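Local coordinates for protein amidohydrolase (Staphylococcus aureus, PDB 3NUR) that probably hydrolyses carbon-nitrogen bonds of amide-type substrates, as a metal-binding TIM-barrel member of the amidohydrolase family, at residues A[30-34]-A[69-73]; A[98-104]-A[134-139]. All blocks are in the same frame, centred on the assembly; numbering follows the deposited sequence. Where two conformers were deposited one is given.

Contact 1: residues A[30-34]-A[69-73]; sequences HYVIE and ADELS. With CA (calcium ion), chain B.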
loop_
_atom_site.group_PDB
_atom_site.type_symbol
_atom_site.label_atom_id
_atom_site.label_comp_id
_atom_site.label_asym_id
_atom_site.label_seq_id
_atom_site.Cartn_x
_atom_site.Cartn_y
_atom_site.Cartn_z
ATOM N N HIS A 30 -1.568 -9.183 4.086
ATOM C CA HIS A 30 -1.878 -8.737 5.433
ATOM C C HIS A 30 -1.829 -9.738 6.547
ATOM O O HIS A 30 -2.089 -10.925 6.356
ATOM C CB HIS A 30 -3.255 -8.049 5.431
ATOM C CG HIS A 30 -3.360 -6.929 4.433
ATOM N ND1 HIS A 30 -2.651 -5.744 4.596
ATOM C CD2 HIS A 30 -4.118 -6.835 3.310
ATOM C CE1 HIS A 30 -2.980 -4.976 3.566
ATOM N NE2 HIS A 30 -3.854 -5.589 2.760
ATOM N N TYR A 31 -1.593 -9.210 7.744
ATOM C CA TYR A 31 -1.643 -9.989 8.969
ATOM C C TYR A 31 -2.311 -9.148 10.053
ATOM O O TYR A 31 -2.301 -7.928 9.971
ATOM C CB TYR A 31 -0.220 -10.422 9.424
ATOM C CG TYR A 31 0.570 -9.315 10.081
ATOM C CD1 TYR A 31 1.228 -8.359 9.316
ATOM C CD2 TYR A 31 0.566 -9.154 11.469
ATOM C CE1 TYR A 31 1.908 -7.307 9.909
ATOM C CE2 TYR A 31 1.232 -8.092 12.074
ATOM C CZ TYR A 31 1.894 -7.165 11.285
ATOM O OH TYR A 31 2.553 -6.107 11.844
ATOM N N VAL A 32 -2.839 -9.804 11.099
ATOM C CA VAL A 32 -3.324 -9.111 12.297
ATOM C C VAL A 32 -2.830 -9.947 13.467
ATOM O O VAL A 32 -2.449 -11.115 13.270
ATOM C CB VAL A 32 -4.858 -8.845 12.361
ATOM C CG1 VAL A 32 -5.349 -8.046 11.152
ATOM C CG2 VAL A 32 -5.665 -10.140 12.535
ATOM N N ILE A 33 -2.823 -9.337 14.667
ATOM C CA ILE A 33 -2.444 -10.025 15.900
ATOM C C ILE A 33 -3.673 -10.008 16.811
ATOM O O ILE A 33 -4.185 -8.937 17.149
ATOM C CB ILE A 33 -1.168 -9.429 16.549
ATOM C CG1 ILE A 33 0.052 -9.673 15.640
ATOM C CG2 ILE A 33 -0.929 -10.034 17.953
ATOM C CD1 ILE A 33 1.081 -8.631 15.725
ATOM N N GLU A 34 -4.175 -11.208 17.159
ATOM C CA GLU A 34 -5.390 -11.372 17.979
ATOM C C GLU A 34 -5.430 -10.480 19.225
ATOM O O GLU A 34 -6.417 -9.771 19.423
ATOM C CB GLU A 34 -5.596 -12.844 18.348
ATOM C CG GLU A 34 -6.987 -13.143 18.877
ATOM C CD GLU A 34 -7.153 -14.581 19.328
ATOM O OE1 GLU A 34 -7.413 -15.448 18.462
ATOM O OE2 GLU A 34 -6.994 -14.847 20.541
ATOM N N ALA A 69 -8.090 -16.044 8.837
ATOM C CA ALA A 69 -6.816 -16.355 8.178
ATOM C C ALA A 69 -5.806 -15.198 8.175
ATOM O O ALA A 69 -4.634 -15.415 7.862
ATOM C CB ALA A 69 -7.053 -16.871 6.766
ATOM N N ASP A 70 -6.243 -13.983 8.559
ATOM C CA ASP A 70 -5.317 -12.851 8.668
ATOM C C ASP A 70 -4.482 -12.949 9.949
ATOM O O ASP A 70 -3.405 -12.377 10.000
ATOM C CB ASP A 70 -6.036 -11.496 8.512
ATOM C CG ASP A 70 -7.252 -11.257 9.392
ATOM O OD1 ASP A 70 -7.722 -12.226 10.046
ATOM O OD2 ASP A 70 -7.761 -10.118 9.391
ATOM N N GLU A 71 -4.933 -13.740 10.956
ATOM C CA GLU A 71 -4.165 -13.882 12.207
ATOM C C GLU A 71 -2.789 -14.458 11.913
ATOM O O GLU A 71 -2.679 -15.475 11.218
ATOM C CB GLU A 71 -4.913 -14.745 13.238
ATOM C CG GLU A 71 -6.003 -13.997 13.975
ATOM C CD GLU A 71 -7.130 -14.884 14.467
ATOM O OE1 GLU A 71 -6.953 -15.551 15.512
ATOM O OE2 GLU A 71 -8.186 -14.927 13.793
ATOM N N LEU A 72 -1.746 -13.792 12.409
ATOM C CA LEU A 72 -0.359 -14.180 12.168
ATOM C C LEU A 72 -0.051 -15.653 12.519
ATOM O O LEU A 72 0.817 -16.257 11.891
ATOM C CB LEU A 72 0.613 -13.195 12.833
ATOM C CG LEU A 72 2.063 -13.205 12.325
ATOM C CD1 LEU A 72 2.156 -12.872 10.828
ATOM C CD2 LEU A 72 2.934 -12.289 13.142
ATOM N N SER A 73 -0.831 -16.239 13.436
ATOM C CA SER A 73 -0.705 -17.654 13.844
ATOM C C SER A 73 -1.160 -18.646 12.739
ATOM O O SER A 73 -0.836 -19.835 12.813
ATOM C CB SER A 73 -1.489 -17.900 15.131
ATOM O OG SER A 73 -2.877 -17.731 14.903
HETATM CA CA CA B . -5.401 -4.725 1.229
HETATM O O HOH W 1 -7.143 -4.219 0.017
HETATM O O HOH W 2 -6.960 -4.805 2.860
#
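Val32 and Glu71 face each other as a single beta bridge, their CA atoms 4.8 Å apart, and two backbone bonds hold it. Val32 N donates to Asp70 O and Leu72 N to Val32 O, both at 2.9 Å, so Val32 makes both bonds to the residues flanking Glu71, the pattern of a parallel bridge. Glu71 CA adds a C-H...O contact to Val32 O, and Asp70 O likewise takes a C-H from Tyr31 CA.

Tyr31 runs outward from CB, which lies 3.7 Å from Leu72 CD1. CG is slightly farther from the same methyl, and CD2 is the last ring atom near it. The two side chains run side by side in the same direction. Beyond that the ring leaves the 69-73 segment: Tyr94 packs against it edge-to-face, the side chain touches Ala114 and Leu118 of helix 104-124, and at the tip OH ends on the side of Thr134.

This is the C-terminal end of strand 24-31 in a TIM barrel, the end where amidohydrolases carry their metal site. His30 follows that pattern: its side chain leads away from 69-73, and NE2 binds the calcium ion at 2.3 Å alongside Glu28, His192, Asp316 and two waters.

Val32 lays both methyls against the Asp70 carboxylate, CG1 3.6 Å from OD2 and CG2 3.7 Å from CG. Asp70 CG is wedged between its own N and carbonyl carbon (chi1 52°), which turns the carboxylate over the valine; OD2 is hydrogen-bonded to Tyr319 OH. At the outer end Glu34 OE1 and Glu71 OE1 stand 3.0 Å apart, carboxylate planes 56° askew, a pairing of like charges that might raise the pKa of one of them.

Contact 2: residues A[98-104]-A[134-139]; sequences SPSNLVG and TLPINE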
loop_
_atom_site.group_PDB
_atom_site.type_symbol
_atom_site.label_atom_id
_atom_site.label_comp_id
_atom_site.label_asym_id
_atom_site.label_seq_id
_atom_site.Cartn_x
_atom_site.Cartn_y
_atom_site.Cartn_z
ATOM N N SER A 98 -5.948 -1.839 11.971
ATOM C CA SER A 98 -4.559 -1.477 12.281
ATOM C C SER A 98 -4.480 -0.469 13.451
ATOM O O SER A 98 -5.269 0.482 13.477
ATOM C CB SER A 98 -3.889 -0.872 11.053
ATOM O OG SER A 98 -2.541 -0.519 11.314
ATOM N N PRO A 99 -3.518 -0.638 14.385
ATOM C CA PRO A 99 -3.366 0.346 15.480
ATOM C C PRO A 99 -2.876 1.718 15.006
ATOM O O PRO A 99 -2.833 2.646 15.808
ATOM C CB PRO A 99 -2.356 -0.316 16.424
ATOM C CG PRO A 99 -1.564 -1.240 15.558
ATOM C CD PRO A 99 -2.511 -1.715 14.480
ATOM N N SER A 100 -2.526 1.864 13.703
ATOM C CA SER A 100 -2.107 3.154 13.147
ATOM C C SER A 100 -3.249 4.191 13.224
ATOM O O SER A 100 -2.981 5.389 13.196
ATOM C CB SER A 100 -1.685 2.987 11.691
ATOM O OG SER A 100 -2.789 2.570 10.903
ATOM N N ASN A 101 -4.518 3.739 13.295
ATOM C CA ASN A 101 -5.651 4.675 13.342
ATOM C C ASN A 101 -5.972 5.191 14.759
ATOM O O ASN A 101 -6.802 6.082 14.909
ATOM C CB ASN A 101 -6.879 4.099 12.626
ATOM C CG ASN A 101 -6.711 4.114 11.129
ATOM O OD1 ASN A 101 -6.767 5.172 10.490
ATOM N ND2 ASN A 101 -6.346 2.972 10.552
ATOM N N LEU A 102 -5.293 4.649 15.787
ATOM C CA LEU A 102 -5.456 5.079 17.179
ATOM C C LEU A 102 -4.646 6.357 17.436
ATOM O O LEU A 102 -3.903 6.801 16.572
ATOM C CB LEU A 102 -4.984 3.969 18.131
ATOM C CG LEU A 102 -5.787 2.664 18.114
ATOM C CD1 LEU A 102 -5.161 1.668 19.026
ATOM C CD2 LEU A 102 -7.252 2.890 18.477
ATOM N N VAL A 103 -4.767 6.938 18.643
ATOM C CA VAL A 103 -4.038 8.155 18.967
ATOM C C VAL A 103 -3.111 7.951 20.159
ATOM O O VAL A 103 -3.301 7.031 20.967
ATOM C CB VAL A 103 -4.984 9.394 19.172
ATOM C CG1 VAL A 103 -5.860 9.658 17.940
ATOM C CG2 VAL A 103 -5.833 9.254 20.434
ATOM N N GLY A 104 -2.156 8.859 20.271
ATOM C CA GLY A 104 -1.219 8.981 21.377
ATOM C C GLY A 104 -0.388 7.775 21.734
ATOM O O GLY A 104 -0.032 6.970 20.870
ATOM N N THR A 134 4.283 -0.733 10.557
ATOM C CA THR A 134 2.971 -0.224 10.968
ATOM C C THR A 134 3.318 0.975 11.858
ATOM O O THR A 134 4.086 0.831 12.815
ATOM C CB THR A 134 2.104 -1.296 11.632
ATOM O OG1 THR A 134 1.937 -2.367 10.697
ATOM C CG2 THR A 134 0.724 -0.762 12.039
ATOM N N LEU A 135 2.844 2.168 11.473
ATOM C CA LEU A 135 3.248 3.413 12.134
ATOM C C LEU A 135 2.153 4.159 12.840
ATOM O O LEU A 135 1.081 4.301 12.276
ATOM C CB LEU A 135 3.909 4.365 11.120
ATOM C CG LEU A 135 5.066 3.788 10.279
ATOM C CD1 LEU A 135 5.487 4.764 9.223
ATOM C CD2 LEU A 135 6.247 3.388 11.172
ATOM N N PRO A 136 2.442 4.772 14.010
ATOM C CA PRO A 136 1.414 5.585 14.679
ATOM C C PRO A 136 1.344 6.981 14.037
ATOM O O PRO A 136 1.834 7.959 14.589
ATOM C CB PRO A 136 1.903 5.611 16.134
ATOM C CG PRO A 136 3.415 5.554 16.020
ATOM C CD PRO A 136 3.706 4.717 14.796
ATOM N N ILE A 137 0.749 7.071 12.836
ATOM C CA ILE A 137 0.693 8.320 12.045
ATOM C C ILE A 137 0.155 9.559 12.777
ATOM O O ILE A 137 0.560 10.684 12.459
ATOM C CB ILE A 137 0.037 8.123 10.658
ATOM C CG1 ILE A 137 -1.461 7.745 10.793
ATOM C CG2 ILE A 137 0.866 7.108 9.803
ATOM C CD1 ILE A 137 -2.265 7.675 9.495
ATOM N N ASN A 138 -0.748 9.338 13.747
ATOM C CA ASN A 138 -1.333 10.410 14.544
ATOM C C ASN A 138 -0.335 11.034 15.517
ATOM O O ASN A 138 -0.615 12.089 16.082
ATOM C CB ASN A 138 -2.632 9.974 15.196
ATOM C CG ASN A 138 -3.726 9.757 14.170
ATOM O OD1 ASN A 138 -4.322 8.663 14.055
ATOM N ND2 ASN A 138 -3.930 10.767 13.334
ATOM N N GLU A 139 0.871 10.426 15.643
ATOM C CA GLU A 139 2.003 10.924 16.440
ATOM C C GLU A 139 3.215 10.993 15.469
ATOM O O GLU A 139 4.077 10.111 15.517
ATOM C CB GLU A 139 2.247 9.953 17.593
ATOM C CG GLU A 139 1.151 9.972 18.640
ATOM C CD GLU A 139 1.169 11.240 19.471
ATOM O OE1 GLU A 139 2.242 11.880 19.566
ATOM O OE2 GLU A 139 0.102 11.603 20.005
HETATM O O HOH W 3 -1.582 6.791 15.044
HETATM O O HOH W 4 -2.062 11.432 18.599
#
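Ser100 and Leu135 meet closely, the serine CB only 3.1 Å from Leu135 O, and two waters bridge 98-104 and 134-139. Water 3 lies within hydrogen-bonding distance of Ser100 O (2.7 Å) and Leu102 O (2.8 Å), and accepts from Asn138 N at 3.0 Å. Water 4 joins the other end: it accepts from Gly104 N and gives its protons to Asn138 O and, at 2.6 Å, to Glu139 OE2.

Van der Waals contacts fill in the rest. Thr134 CG2 is set anti to its own N, which presents the methyl to Ser98 OG at 3.4 Å and, less closely, to Pro99 CD. Glu139 bends at chi2 (-72°), folding its carboxylate back over Gly104, with OE2 3.2 Å from the glycine CA. Ile137 CG1 rests on Ser100 O.

Within the first segment, Ser98 OG and Ser100 OG share a hydrogen bond.

Both segments are loops that follow barrel strands, 87-94 and 129-131, and lead into helices 104-124 and 140-152. Pro99 and Leu102 pack on Leu110 of the first helix, Leu135 on Ala143 and Phe147 of the second, and Ile137 on Ile161 of strand 159-162.

Contact 1 and contact 2 lie about 18 Å apart between centres, in series along the chain, and both involve loops that follow strands of the parallel sheet 24-31, 87-94, 129-131. They meet at a single packing point, Tyr31 OH and Thr134 OG1, 4.0 Å apart. Helix 104-124 joins them further: Tyr31 and Leu72 touch it from 30-34 and 69-73, while Pro99, Leu102 and Pro136 do so from 98-104 and 134-139. Their relation to the metal differs. Contact 1 supplies a direct calcium ligand, whereas in contact 2 the side chain of Ser98 is about 11 Å from the ion.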